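PDB 1NXH: MTH396 protein from Methanothermobacter thermautotrophicus, which is of unknown function but belongs to the EhaM family and forms a disulfide-linked homodimer of helical subunits. Local coordinates for the interface of chains A and B. Numbering follows the deposited sequence. Chains: chain A/B, MTH396 protein.

Contacts 1, 2 and 3 are patches of one two-fold symmetric interface between two copies of MTH396. Contact 3 lies where helix 63-74 of each chain meets its own twin. About 10 Å from it, between the centres of their C-alpha atoms, comes contact 2, where a loop of chain A meets the 75-83 region of chain B; A:Lys70 serves both. Contact 1 follows about 13 Å beyond contact 2 and about 21 Å from contact 3, with helix 109-124 of chain B entering contacts 1 and 2. Contacts 1 and 2 recur with the chains exchanged, and interchain Cys66-Cys78 disulfides tie together the helices of contacts 2 and 3.

Contact 1: the interface of chains A and B. Residues chain A 42-43, 45-47; chain B 84, 86, 123-124, 126.
At the apolar centre, B:Ile86 lies across the end of helix 36-46 of chain A. Its CG2 branch, anti to the backbone N, meets A:Lys46 CG at 3.3 Å, the two side chains crossing at about a right angle. The other branch ends in CD1, which lies 3.7 Å from A:Leu43 CD2. The same leucine methyl faces the CE methyl of B:Met84, a poorly ordered selenomethionine that also borders A:Leu47. Farther along, toward the end of helix 109-124 of chain B, A:Ile42 crosses B:Leu124 roughly at right angles, its CD1 tip 3.8 Å from B:Leu124 CB. A:Lys46 joins this core to the polar rim: bent at chi2 (-78°) and then extended, it runs its methylenes past B:Ile86 and carries its amino group to the C-terminal end of chain B. There A:Lys46 NZ donates to the terminal carboxylate oxygen B:Ser126 O at 2.9 Å, approaching from above the carboxylate plane. A longer bond, 3.3 Å from A:Lys46 NZ to B:Ile123 O, lies in the carbonyl plane at a C=O...N angle of 150°. The C-terminal carboxylate, probably negative, and the B:Ile123 carbonyl would tend to favour a charged lysine. The patch thus fastens the tail of one subunit to helix 36-46 of the other within the homodimer.

Contact 2: the interface of chains A and B. Residues chain A 28, 30-31, 70; chain B 75-76, 79-80, 117.
The loop of chain A that carries A:Leu28, A:Arg30 and A:Glu31, together with helix 63-74, meets the start of helix 77-83 and the residues just before it in chain B; helix 109-124 of chain B adds B:Arg117 at the margin. B:Gln76 is the side chain inserted between these elements. Its backbone has a positive phi, its CG is anti to the carbonyl carbon, and a bend at chi2 (-49°) turns the amide toward A:Arg30 and A:Lys70. A:Lys70 reaches it along a chain nearly extended until a bend at chi4, and NZ donates to the amide oxygen B:Gln76 OE1 at 3.0 Å. The bond lies in the amide plane on a lone pair, with a C=O...N angle of 132°, so it should help set the rotation of the amide. A:Arg30 crosses the glutamine obliquely, its CB 3.3 Å from B:Gln76 CD; this arginine is poorly ordered. A:Glu31 comes to the aliphatic part instead: its carboxylate is turned 84° from the amide plane, and OE1 lies near CB and CG of B:Gln76 and 3.5 Å from B:Leu80 CD1. The guanidinium of B:Arg117 sits by the A:Arg30 carbonyl, but its N-H points away and makes no hydrogen bond there. Beyond the glutamine, the CD2 methyl of A:Leu28 meets B:Trp79 CD1, at the pyrrole part of the indole, at 3.9 Å.

Contact 3: the interface of chains A and B. Residues chain A 69-70, 73-74; chain B 69-70, 72-74.
Helix 63-74 packs against the same helix of the other chain here, a helix-helix crossing centred on a pair of serines. A:Ser73 and B:Ser73 face each other with their CB atoms 3.9 Å apart, small side chains that let the two backbones come close. In each serine OG is anti to the backbone N (chi1 171° in A:Ser73, -156° in B:Ser73), which directs the hydroxyl toward the lysine one turn earlier in the opposite helix. A:Ser73 OG lies 3.5 Å from B:Lys70 CA and alongside that lysine's CB and CG; B:Ser73 OG makes the reciprocal contact, 3.3 Å from A:Lys70 CA. The serines therefore touch backbone and aliphatic carbons, and no hydrogen bond crosses this patch, so the helices meet here through van der Waals packing. Charged groups lie around this centre. B:Lys70 has CG anti to the backbone N and bends at chi2 and chi4, bringing NZ 4.2 Å from A:Asp74 OD2, too far for a salt bridge but near enough that attraction may help. That attraction may also ease the facing of the two aspartates, whose A:Asp74 OD2 and B:Asp74 OD1 are 3.9 Å apart with carboxylate planes inclined by 35°. At another margin A:Glu69, extended beyond CG, reaches obliquely toward B:His72, whose CG is anti to the backbone N. The carboxylate oxygen A:Glu69 OE2 arrives at the imidazole edge, in the ring plane, 3.7 Å from B:His72 CD2.

Contact 1: the interface of chains A and B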
loop_
_atom_site.group_PDB
_atom_site.type_symbol
_atom_site.label_atom_id
_atom_site.label_comp_id
_atom_site.label_asym_id
_atom_site.label_seq_id
_atom_site.Cartn_x
_atom_site.Cartn_y
_atom_site.Cartn_z
ATOM N N ILE A 42 -6.375 -15.512 -16.478
ATOM C CA ILE A 42 -6.655 -15.718 -15.066
ATOM C C ILE A 42 -8.046 -15.190 -14.803
ATOM O O ILE A 42 -8.875 -15.862 -14.187
ATOM C CB ILE A 42 -5.657 -14.962 -14.182
ATOM C CG1 ILE A 42 -4.317 -15.688 -14.190
ATOM C CG2 ILE A 42 -6.172 -14.875 -12.761
ATOM C CD1 ILE A 42 -3.222 -14.943 -13.485
ATOM N N LEU A 43 -8.295 -13.972 -15.268
ATOM C CA LEU A 43 -9.608 -13.375 -15.105
ATOM C C LEU A 43 -10.599 -14.325 -15.751
ATOM O O LEU A 43 -11.600 -14.705 -15.150
ATOM C CB LEU A 43 -9.667 -12.034 -15.811
ATOM C CG LEU A 43 -8.667 -11.001 -15.316
ATOM C CD1 LEU A 43 -8.871 -9.728 -16.098
ATOM C CD2 LEU A 43 -8.868 -10.730 -13.840
ATOM N N ASP A 45 -10.357 -17.322 -16.242
ATOM C CA ASP A 45 -10.437 -18.503 -15.411
ATOM C C ASP A 45 -11.186 -18.313 -14.102
ATOM O O ASP A 45 -11.921 -19.201 -13.682
ATOM C CB ASP A 45 -9.029 -19.024 -15.117
ATOM C CG ASP A 45 -9.039 -20.213 -14.179
ATOM O OD1 ASP A 45 -9.126 -20.007 -12.952
ATOM O OD2 ASP A 45 -8.978 -21.359 -14.668
ATOM N N LYS A 46 -11.020 -17.163 -13.458
ATOM C CA LYS A 46 -11.684 -16.945 -12.178
ATOM C C LYS A 46 -13.086 -16.381 -12.268
ATOM O O LYS A 46 -14.050 -17.067 -11.952
ATOM C CB LYS A 46 -10.844 -16.033 -11.276
ATOM C CG LYS A 46 -9.414 -16.534 -10.950
ATOM C CD LYS A 46 -9.332 -17.637 -9.864
ATOM C CE LYS A 46 -7.860 -17.998 -9.564
ATOM N NZ LYS A 46 -7.685 -19.110 -8.595
ATOM N N LEU A 47 -13.203 -15.132 -12.698
ATOM C CA LEU A 47 -14.505 -14.466 -12.793
ATOM C C LEU A 47 -15.504 -15.081 -13.787
ATOM O O LEU A 47 -15.139 -15.449 -14.907
ATOM C CB LEU A 47 -14.297 -12.989 -13.135
ATOM C CG LEU A 47 -13.393 -12.213 -12.170
ATOM C CD1 LEU A 47 -13.046 -10.857 -12.768
ATOM C CD2 LEU A 47 -14.081 -12.054 -10.829
HETATM N N MSE B 84 -12.513 -7.032 -7.275
HETATM C CA MSE B 84 -12.731 -8.128 -8.207
HETATM C C MSE B 84 -13.085 -9.459 -7.555
HETATM O O MSE B 84 -13.863 -10.239 -8.113
HETATM C CB MSE B 84 -11.504 -8.282 -9.108
HETATM C CG MSE B 84 -11.145 -6.972 -9.802
HETATM SE SE MSE B 84 -9.605 -7.040 -10.933
HETATM C CE MSE B 84 -10.365 -8.146 -12.304
ATOM N N ILE B 86 -11.068 -11.970 -7.049
ATOM C CA ILE B 86 -10.421 -13.036 -7.793
ATOM C C ILE B 86 -9.691 -13.905 -6.782
ATOM O O ILE B 86 -9.337 -15.055 -7.069
ATOM C CB ILE B 86 -9.411 -12.461 -8.773
ATOM C CG1 ILE B 86 -10.109 -11.441 -9.665
ATOM C CG2 ILE B 86 -8.832 -13.555 -9.613
ATOM C CD1 ILE B 86 -9.182 -10.368 -10.175
ATOM N N ILE B 123 -1.308 -18.560 -6.445
ATOM C CA ILE B 123 -2.733 -18.586 -6.140
ATOM C C ILE B 123 -3.601 -18.210 -7.334
ATOM O O ILE B 123 -4.582 -18.889 -7.641
ATOM C CB ILE B 123 -3.056 -17.616 -4.991
ATOM C CG1 ILE B 123 -1.879 -17.585 -4.022
ATOM C CG2 ILE B 123 -4.358 -18.045 -4.271
ATOM C CD1 ILE B 123 -2.114 -16.748 -2.810
ATOM N N LEU B 124 -3.243 -17.115 -7.993
ATOM C CA LEU B 124 -3.993 -16.650 -9.151
ATOM C C LEU B 124 -4.098 -17.720 -10.228
ATOM O O LEU B 124 -5.140 -17.883 -10.863
ATOM C CB LEU B 124 -3.327 -15.406 -9.732
ATOM C CG LEU B 124 -3.580 -14.126 -8.935
ATOM C CD1 LEU B 124 -2.768 -12.939 -9.480
ATOM C CD2 LEU B 124 -5.061 -13.839 -9.017
ATOM N N SER B 126 -4.449 -20.854 -10.123
ATOM C CA SER B 126 -4.914 -22.035 -9.421
ATOM C C SER B 126 -6.412 -22.158 -9.677
ATOM O O SER B 126 -7.196 -21.979 -8.720
ATOM C CB SER B 126 -4.636 -21.895 -7.924
ATOM O OG SER B 126 -5.062 -23.045 -7.218
ATOM O OXT SER B 126 -6.788 -22.409 -10.841
#

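Contact 2: the interface of chains A and B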
loop_
_atom_site.group_PDB
_atom_site.type_symbol
_atom_site.label_atom_id
_atom_site.label_comp_id
_atom_site.label_asym_id
_atom_site.label_seq_id
_atom_site.Cartn_x
_atom_site.Cartn_y
_atom_site.Cartn_z
ATOM N N LEU A 28 -3.175 -3.227 -14.119
ATOM C CA LEU A 28 -2.789 -4.215 -13.122
ATOM C C LEU A 28 -1.516 -4.927 -13.551
ATOM O O LEU A 28 -1.451 -6.158 -13.559
ATOM C CB LEU A 28 -3.917 -5.226 -12.901
ATOM C CG LEU A 28 -5.024 -4.701 -11.969
ATOM C CD1 LEU A 28 -6.314 -5.494 -12.132
ATOM C CD2 LEU A 28 -4.522 -4.766 -10.536
ATOM N N ARG A 30 1.122 -4.115 -11.992
ATOM C CA ARG A 30 1.825 -4.023 -10.727
ATOM C C ARG A 30 2.286 -5.364 -10.156
ATOM O O ARG A 30 2.868 -5.396 -9.069
ATOM C CB ARG A 30 0.947 -3.299 -9.699
ATOM C CG ARG A 30 1.084 -1.785 -9.707
ATOM C CD ARG A 30 2.408 -1.332 -9.086
ATOM N NE ARG A 30 3.558 -2.073 -9.618
ATOM C CZ ARG A 30 4.837 -1.712 -9.482
ATOM N NH1 ARG A 30 5.164 -0.602 -8.826
ATOM N NH2 ARG A 30 5.798 -2.469 -10.007
ATOM N N GLU A 31 2.030 -6.468 -10.860
ATOM C CA GLU A 31 2.462 -7.787 -10.376
ATOM C C GLU A 31 3.534 -8.319 -11.284
ATOM O O GLU A 31 3.528 -9.506 -11.604
ATOM C CB GLU A 31 1.329 -8.817 -10.406
ATOM C CG GLU A 31 0.232 -8.648 -9.384
ATOM C CD GLU A 31 -0.870 -7.718 -9.850
ATOM O OE1 GLU A 31 -1.864 -7.592 -9.110
ATOM O OE2 GLU A 31 -0.749 -7.115 -10.943
ATOM N N LYS A 70 -3.501 3.025 -1.213
ATOM C CA LYS A 70 -2.135 2.942 -1.730
ATOM C C LYS A 70 -1.334 4.137 -1.200
ATOM O O LYS A 70 -0.240 3.978 -0.655
ATOM C CB LYS A 70 -2.159 2.924 -3.274
ATOM C CG LYS A 70 -0.998 2.135 -3.923
ATOM C CD LYS A 70 -1.215 1.877 -5.434
ATOM C CE LYS A 70 0.076 1.409 -6.194
ATOM N NZ LYS A 70 0.559 0.012 -5.903
ATOM N N LEU B 75 0.470 -5.576 -2.907
ATOM C CA LEU B 75 0.007 -6.778 -3.593
ATOM C C LEU B 75 -1.304 -6.577 -4.348
ATOM O O LEU B 75 -2.008 -7.552 -4.666
ATOM C CB LEU B 75 -0.144 -7.936 -2.607
ATOM C CG LEU B 75 1.153 -8.471 -1.990
ATOM C CD1 LEU B 75 0.787 -9.582 -1.011
ATOM C CD2 LEU B 75 2.098 -8.982 -3.075
ATOM N N GLN B 76 -1.612 -5.312 -4.643
ATOM C CA GLN B 76 -2.819 -4.950 -5.391
ATOM C C GLN B 76 -4.036 -5.683 -4.858
ATOM O O GLN B 76 -4.956 -6.010 -5.621
ATOM C CB GLN B 76 -2.649 -5.303 -6.876
ATOM C CG GLN B 76 -1.425 -4.717 -7.542
ATOM C CD GLN B 76 -1.280 -3.240 -7.260
ATOM O OE1 GLN B 76 -0.296 -2.809 -6.659
ATOM N NE2 GLN B 76 -2.265 -2.452 -7.680
ATOM N N TRP B 79 -7.866 -4.545 -5.311
ATOM C CA TRP B 79 -8.553 -4.969 -6.521
ATOM C C TRP B 79 -8.814 -6.451 -6.522
ATOM O O TRP B 79 -9.958 -6.886 -6.654
ATOM C CB TRP B 79 -7.720 -4.642 -7.757
ATOM C CG TRP B 79 -7.285 -3.235 -7.789
ATOM C CD1 TRP B 79 -6.044 -2.757 -7.499
ATOM C CD2 TRP B 79 -8.115 -2.095 -8.038
ATOM N NE1 TRP B 79 -6.046 -1.380 -7.547
ATOM C CE2 TRP B 79 -7.304 -0.947 -7.876
ATOM C CE3 TRP B 79 -9.469 -1.932 -8.377
ATOM C CZ2 TRP B 79 -7.800 0.353 -8.039
ATOM C CZ3 TRP B 79 -9.965 -0.639 -8.535
ATOM C CH2 TRP B 79 -9.128 0.488 -8.365
ATOM N N LEU B 80 -7.740 -7.222 -6.389
ATOM C CA LEU B 80 -7.823 -8.675 -6.398
ATOM C C LEU B 80 -8.832 -9.241 -5.424
ATOM O O LEU B 80 -9.389 -10.314 -5.664
ATOM C CB LEU B 80 -6.453 -9.266 -6.105
ATOM C CG LEU B 80 -5.471 -8.811 -7.183
ATOM C CD1 LEU B 80 -4.023 -9.131 -6.788
ATOM C CD2 LEU B 80 -5.857 -9.485 -8.489
ATOM N N ARG B 117 4.696 -11.819 -3.944
ATOM C CA ARG B 117 4.218 -11.669 -5.313
ATOM C C ARG B 117 4.210 -13.068 -5.898
ATOM O O ARG B 117 3.249 -13.489 -6.539
ATOM C CB ARG B 117 5.167 -10.773 -6.105
ATOM C CG ARG B 117 4.480 -9.989 -7.201
ATOM C CD ARG B 117 5.483 -9.162 -7.967
ATOM N NE ARG B 117 6.184 -8.181 -7.139
ATOM C CZ ARG B 117 5.698 -6.983 -6.823
ATOM N NH1 ARG B 117 4.500 -6.603 -7.259
ATOM N NH2 ARG B 117 6.419 -6.153 -6.080
#

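Contact 3: the interface of chains A and B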
loop_
_atom_site.group_PDB
_atom_site.type_symbol
_atom_site.label_atom_id
_atom_site.label_comp_id
_atom_site.label_asym_id
_atom_site.label_seq_id
_atom_site.Cartn_x
_atom_site.Cartn_y
_atom_site.Cartn_z
ATOM N N GLU A 69 -5.895 4.282 -0.258
ATOM C CA GLU A 69 -5.237 3.210 0.470
ATOM C C GLU A 69 -3.762 3.133 0.094
ATOM O O GLU A 69 -2.882 3.173 0.970
ATOM C CB GLU A 69 -5.890 1.868 0.170
ATOM C CG GLU A 69 -7.201 1.623 0.882
ATOM C CD GLU A 69 -7.618 0.166 0.804
ATOM O OE1 GLU A 69 -8.793 -0.132 1.119
ATOM O OE2 GLU A 69 -6.766 -0.679 0.434
ATOM N N LYS A 70 -3.501 3.025 -1.213
ATOM C CA LYS A 70 -2.135 2.942 -1.730
ATOM C C LYS A 70 -1.334 4.137 -1.200
ATOM O O LYS A 70 -0.240 3.978 -0.655
ATOM C CB LYS A 70 -2.159 2.924 -3.274
ATOM C CG LYS A 70 -0.998 2.135 -3.923
ATOM C CD LYS A 70 -1.215 1.877 -5.434
ATOM C CE LYS A 70 0.076 1.409 -6.194
ATOM N NZ LYS A 70 0.559 0.012 -5.903
ATOM N N SER A 73 -0.465 4.088 2.482
ATOM C CA SER A 73 0.617 3.134 2.661
ATOM C C SER A 73 1.943 3.680 2.185
ATOM O O SER A 73 2.871 3.853 2.968
ATOM C CB SER A 73 0.344 1.844 1.908
ATOM O OG SER A 73 1.504 1.033 1.949
ATOM N N ASP A 74 2.029 3.951 0.893
ATOM C CA ASP A 74 3.252 4.472 0.313
ATOM C C ASP A 74 3.819 5.680 1.042
ATOM O O ASP A 74 5.042 5.865 1.075
ATOM C CB ASP A 74 3.007 4.823 -1.145
ATOM C CG ASP A 74 2.693 3.615 -1.966
ATOM O OD1 ASP A 74 2.394 3.783 -3.161
ATOM O OD2 ASP A 74 2.753 2.490 -1.413
ATOM N N GLU B 69 -0.678 -3.899 6.129
ATOM C CA GLU B 69 -1.273 -2.834 5.330
ATOM C C GLU B 69 -0.472 -2.565 4.075
ATOM O O GLU B 69 -1.035 -2.479 2.973
ATOM C CB GLU B 69 -1.425 -1.569 6.166
ATOM C CG GLU B 69 -2.488 -1.741 7.236
ATOM C CD GLU B 69 -2.870 -0.447 7.953
ATOM O OE1 GLU B 69 -3.813 -0.499 8.785
ATOM O OE2 GLU B 69 -2.239 0.613 7.696
ATOM N N LYS B 70 0.843 -2.449 4.250
ATOM C CA LYS B 70 1.751 -2.211 3.138
ATOM C C LYS B 70 1.630 -3.370 2.145
ATOM O O LYS B 70 1.538 -3.167 0.932
ATOM C CB LYS B 70 3.181 -2.100 3.657
ATOM C CG LYS B 70 4.117 -1.413 2.700
ATOM C CD LYS B 70 4.870 -0.307 3.401
ATOM C CE LYS B 70 5.991 0.261 2.538
ATOM N NZ LYS B 70 5.471 0.939 1.323
ATOM N N HIS B 72 -0.940 -5.606 1.752
ATOM C CA HIS B 72 -2.250 -5.550 1.111
ATOM C C HIS B 72 -2.162 -4.643 -0.115
ATOM O O HIS B 72 -2.561 -5.002 -1.239
ATOM C CB HIS B 72 -3.283 -4.979 2.096
ATOM C CG HIS B 72 -4.694 -5.018 1.591
ATOM N ND1 HIS B 72 -5.385 -6.197 1.398
ATOM C CD2 HIS B 72 -5.533 -4.026 1.212
ATOM C CE1 HIS B 72 -6.587 -5.927 0.921
ATOM N NE2 HIS B 72 -6.704 -4.618 0.798
ATOM N N SER B 73 -1.615 -3.462 0.135
ATOM C CA SER B 73 -1.449 -2.436 -0.857
ATOM C C SER B 73 -0.575 -2.924 -1.980
ATOM O O SER B 73 -1.056 -3.207 -3.075
ATOM C CB SER B 73 -0.816 -1.226 -0.203
ATOM O OG SER B 73 -1.123 -0.068 -0.928
ATOM N N ASP B 74 0.716 -3.030 -1.700
ATOM C CA ASP B 74 1.679 -3.474 -2.704
ATOM C C ASP B 74 1.252 -4.696 -3.523
ATOM O O ASP B 74 1.616 -4.832 -4.701
ATOM C CB ASP B 74 3.035 -3.730 -2.038
ATOM C CG ASP B 74 3.649 -2.447 -1.454
ATOM O OD1 ASP B 74 3.170 -1.341 -1.829
ATOM O OD2 ASP B 74 4.607 -2.537 -0.642
#